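Local coordinates for protein inactive glucansucrase (Lactobacillus reuteri, PDB 5JBD) that is an inactive member of the glucansucrase family (glycosyl hydrolase family 70), related to the TIM-barrel enzymes, and carries a bound calcium ion, at residues S170-M178 against V776-Y786. Numbering follows the deposited sequence.
Sequences SSELSLQSM and VNGQTYANQIY
Two tyrosine hydroxyls reach E172, one at its backbone and one at its carboxylate. Y781 OH donates to E172 O at 2.7 Å, with the oxygen near the plane of the ring at its edge; a tyrosine suits the spot because its long side chain, ending in a rigid ring, carries the hydroxyl across to the chain. L173 packs obliquely against that ring, its CD1 3.8 Å from Y781 CD2. Y786 OH donates to E172 OE2 at 2.6 Å. It arrives from above the carboxylate plane, 63° out of it. Beyond CG the glutamate chain runs extended (chi2 -179°), long enough to bring its acid group to this hydroxyl. Farther along, branched V776 suits the apolar centre, meeting several partners at once: its CB lies 4.2 Å from L173 CB, CG2 packs 3.7 Å from L175 CD2, and CG1 lies 4.0 Å from M178 CG. The flexible methionine bends at chi2 and chi3, laying SD 3.5 Å from N777 CB. V776 to Q779 form a type I' turn, which presents V776 and N777 to the loop. Backbone amides of N848, I849 and G850 also bind the E172 carboxylate, probably stabilising its buried charge, and R766 NH2 hydrogen-bonds to L173 O. The contact thus joins the loop between helix 151-162 and strand 193-197 to the connection between strands 758-767 and 784-791 and the start of the latter, an outermost strand of the six-stranded antiparallel sheet.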
loop_
_atom_site.group_PDB
_atom_site.type_symbol
_atom_site.label_atom_id
_atom_site.label_comp_id
_atom_site.label_asym_id
_atom_site.label_seq_id
_atom_site.Cartn_x
_atom_site.Cartn_y
_atom_site.Cartn_z
ATOM N N SER A 170 17.301 3.453 17.777
ATOM C CA SER A 170 16.676 3.062 19.053
ATOM C C SER A 170 16.049 4.220 19.848
ATOM O O SER A 170 15.018 4.031 20.494
ATOM C CB SER A 170 17.641 2.265 19.941
ATOM O OG SER A 170 18.706 3.064 20.401
ATOM N N SER A 171 16.630 5.417 19.787
ATOM C CA SER A 171 16.054 6.581 20.497
ATOM C C SER A 171 14.693 7.053 19.944
ATOM O O SER A 171 14.023 7.841 20.587
ATOM C CB SER A 171 17.020 7.778 20.504
ATOM O OG SER A 171 17.313 8.207 19.188
ATOM N N GLU A 172 14.308 6.595 18.752
ATOM C CA GLU A 172 12.996 6.930 18.189
ATOM C C GLU A 172 11.837 6.201 18.889
ATOM O O GLU A 172 10.684 6.611 18.754
ATOM C CB GLU A 172 12.986 6.652 16.690
ATOM C CG GLU A 172 13.997 7.511 15.931
ATOM C CD GLU A 172 13.980 7.271 14.429
ATOM O OE1 GLU A 172 13.400 6.252 13.978
ATOM O OE2 GLU A 172 14.561 8.106 13.692
ATOM N N LEU A 173 12.166 5.125 19.613
ATOM C CA LEU A 173 11.242 4.377 20.482
ATOM C C LEU A 173 10.244 3.520 19.701
ATOM O O LEU A 173 9.038 3.721 19.778
ATOM C CB LEU A 173 10.531 5.301 21.483
ATOM C CG LEU A 173 11.407 6.207 22.351
ATOM C CD1 LEU A 173 10.518 7.116 23.189
ATOM C CD2 LEU A 173 12.339 5.408 23.250
ATOM N N SER A 174 10.768 2.571 18.930
ATOM C CA SER A 174 9.933 1.603 18.220
ATOM C C SER A 174 9.234 0.680 19.201
ATOM O O SER A 174 9.818 0.263 20.192
ATOM C CB SER A 174 10.763 0.754 17.255
ATOM O OG SER A 174 9.948 -0.226 16.619
ATOM N N LEU A 175 7.994 0.332 18.891
ATOM C CA LEU A 175 7.281 -0.694 19.648
ATOM C C LEU A 175 7.948 -2.087 19.515
ATOM O O LEU A 175 7.770 -2.936 20.382
ATOM C CB LEU A 175 5.802 -0.732 19.236
ATOM C CG LEU A 175 5.006 0.572 19.411
ATOM C CD1 LEU A 175 3.640 0.464 18.738
ATOM C CD2 LEU A 175 4.828 0.907 20.876
ATOM N N GLN A 176 8.737 -2.292 18.454
ATOM C CA GLN A 176 9.572 -3.503 18.270
ATOM C C GLN A 176 10.512 -3.824 19.409
ATOM O O GLN A 176 10.881 -4.997 19.584
ATOM C CB GLN A 176 10.432 -3.406 17.008
ATOM C CG GLN A 176 9.658 -3.614 15.713
ATOM C CD GLN A 176 10.543 -3.534 14.457
ATOM O OE1 GLN A 176 10.324 -4.260 13.481
ATOM N NE2 GLN A 176 11.565 -2.682 14.492
ATOM N N SER A 177 10.897 -2.808 20.178
ATOM C CA SER A 177 11.872 -2.990 21.244
ATOM C C SER A 177 11.275 -3.498 22.550
ATOM O O SER A 177 12.015 -3.698 23.515
ATOM C CB SER A 177 12.558 -1.661 21.540
ATOM O OG SER A 177 11.656 -0.813 22.241
ATOM N N MET A 178 9.955 -3.680 22.607
ATOM C CA MET A 178 9.289 -4.012 23.868
ATOM C C MET A 178 9.513 -5.478 24.194
ATOM O O MET A 178 9.734 -6.279 23.283
ATOM C CB MET A 178 7.803 -3.606 23.827
ATOM C CG MET A 178 7.686 -2.097 24.095
ATOM S SD MET A 178 7.899 -1.669 25.854
ATOM C CE MET A 178 6.292 -2.082 26.523
ATOM N N VAL A 776 6.425 4.556 25.234
ATOM C CA VAL A 776 6.914 3.212 24.908
ATOM C C VAL A 776 7.931 2.842 25.980
ATOM O O VAL A 776 8.917 3.568 26.171
ATOM C CB VAL A 776 7.568 3.163 23.517
ATOM C CG1 VAL A 776 7.990 1.740 23.164
ATOM C CG2 VAL A 776 6.613 3.703 22.454
ATOM N N ASN A 777 7.670 1.746 26.699
ATOM C CA ASN A 777 8.441 1.356 27.907
ATOM C C ASN A 777 8.603 2.542 28.903
ATOM O O ASN A 777 9.683 2.761 29.451
ATOM C CB ASN A 777 9.845 0.732 27.560
ATOM C CG ASN A 777 10.321 -0.289 28.595
ATOM O OD1 ASN A 777 9.545 -0.828 29.387
ATOM N ND2 ASN A 777 11.635 -0.533 28.607
ATOM N N GLY A 778 7.536 3.316 29.111
ATOM C CA GLY A 778 7.581 4.500 29.985
ATOM C C GLY A 778 8.281 5.751 29.449
ATOM O O GLY A 778 8.384 6.741 30.171
ATOM N N GLN A 779 8.734 5.733 28.191
ATOM C CA GLN A 779 9.464 6.856 27.593
ATOM C C GLN A 779 8.682 7.474 26.450
ATOM O O GLN A 779 7.914 6.791 25.763
ATOM C CB GLN A 779 10.818 6.398 27.059
ATOM C CG GLN A 779 11.786 5.866 28.110
ATOM C CD GLN A 779 12.371 6.975 28.985
ATOM O OE1 GLN A 779 11.983 7.149 30.148
ATOM N NE2 GLN A 779 13.311 7.733 28.425
ATOM N N THR A 780 8.881 8.773 26.249
ATOM C CA THR A 780 8.245 9.490 25.147
ATOM C C THR A 780 9.089 10.694 24.730
ATOM O O THR A 780 10.115 10.989 25.355
ATOM C CB THR A 780 6.806 9.932 25.525
ATOM O OG1 THR A 780 6.097 10.354 24.348
ATOM C CG2 THR A 780 6.803 11.060 26.572
ATOM N N TYR A 781 8.651 11.372 23.671
ATOM C CA TYR A 781 9.168 12.704 23.326
ATOM C C TYR A 781 8.116 13.548 22.619
ATOM O O TYR A 781 7.266 13.013 21.917
ATOM C CB TYR A 781 10.446 12.618 22.485
ATOM C CG TYR A 781 10.413 11.708 21.285
ATOM C CD1 TYR A 781 10.000 12.177 20.041
ATOM C CD2 TYR A 781 10.858 10.391 21.374
ATOM C CE1 TYR A 781 9.998 11.346 18.924
ATOM C CE2 TYR A 781 10.864 9.548 20.260
ATOM C CZ TYR A 781 10.438 10.029 19.036
ATOM O OH TYR A 781 10.437 9.198 17.935
ATOM N N ALA A 782 8.179 14.864 22.842
ATOM C CA ALA A 782 7.252 15.827 22.242
ATOM C C ALA A 782 7.983 17.104 21.868
ATOM O O ALA A 782 8.910 17.527 22.574
ATOM C CB ALA A 782 6.119 16.152 23.213
ATOM N N ASN A 783 7.559 17.717 20.765
ATOM C CA ASN A 783 8.067 19.028 20.350
ATOM C C ASN A 783 9.594 19.044 20.190
ATOM O O ASN A 783 10.266 19.983 20.625
ATOM C CB ASN A 783 7.588 20.123 21.331
ATOM C CG ASN A 783 6.068 20.169 21.458
ATOM O OD1 ASN A 783 5.509 19.895 22.529
ATOM N ND2 ASN A 783 5.398 20.500 20.369
ATOM N N GLN A 784 10.126 17.988 19.571
ATOM C CA GLN A 784 11.561 17.832 19.348
ATOM C C GLN A 784 11.884 18.052 17.891
ATOM O O GLN A 784 11.188 17.534 17.016
ATOM C CB GLN A 784 12.029 16.424 19.728
ATOM C CG GLN A 784 11.957 16.089 21.207
ATOM C CD GLN A 784 12.742 17.044 22.073
ATOM O OE1 GLN A 784 13.910 17.328 21.813
ATOM N NE2 GLN A 784 12.099 17.549 23.120
ATOM N N ILE A 785 12.962 18.784 17.626
ATOM C CA ILE A 785 13.432 18.956 16.258
ATOM C C ILE A 785 14.055 17.642 15.776
ATOM O O ILE A 785 14.911 17.078 16.447
ATOM C CB ILE A 785 14.384 20.172 16.119
ATOM C CG1 ILE A 785 13.597 21.450 16.445
ATOM C CG2 ILE A 785 14.965 20.218 14.710
ATOM C CD1 ILE A 785 14.307 22.755 16.219
ATOM N N TYR A 786 13.629 17.211 14.588
ATOM C CA TYR A 786 13.948 15.914 13.998
ATOM C C TYR A 786 14.225 16.142 12.515
ATOM O O TYR A 786 13.494 16.895 11.852
ATOM C CB TYR A 786 12.704 15.017 14.166
ATOM C CG TYR A 786 12.771 13.570 13.671
ATOM C CD1 TYR A 786 13.676 12.658 14.214
ATOM C CD2 TYR A 786 11.870 13.093 12.705
ATOM C CE1 TYR A 786 13.706 11.328 13.786
ATOM C CE2 TYR A 786 11.890 11.762 12.273
ATOM C CZ TYR A 786 12.800 10.877 12.816
ATOM O OH TYR A 786 12.837 9.554 12.392
#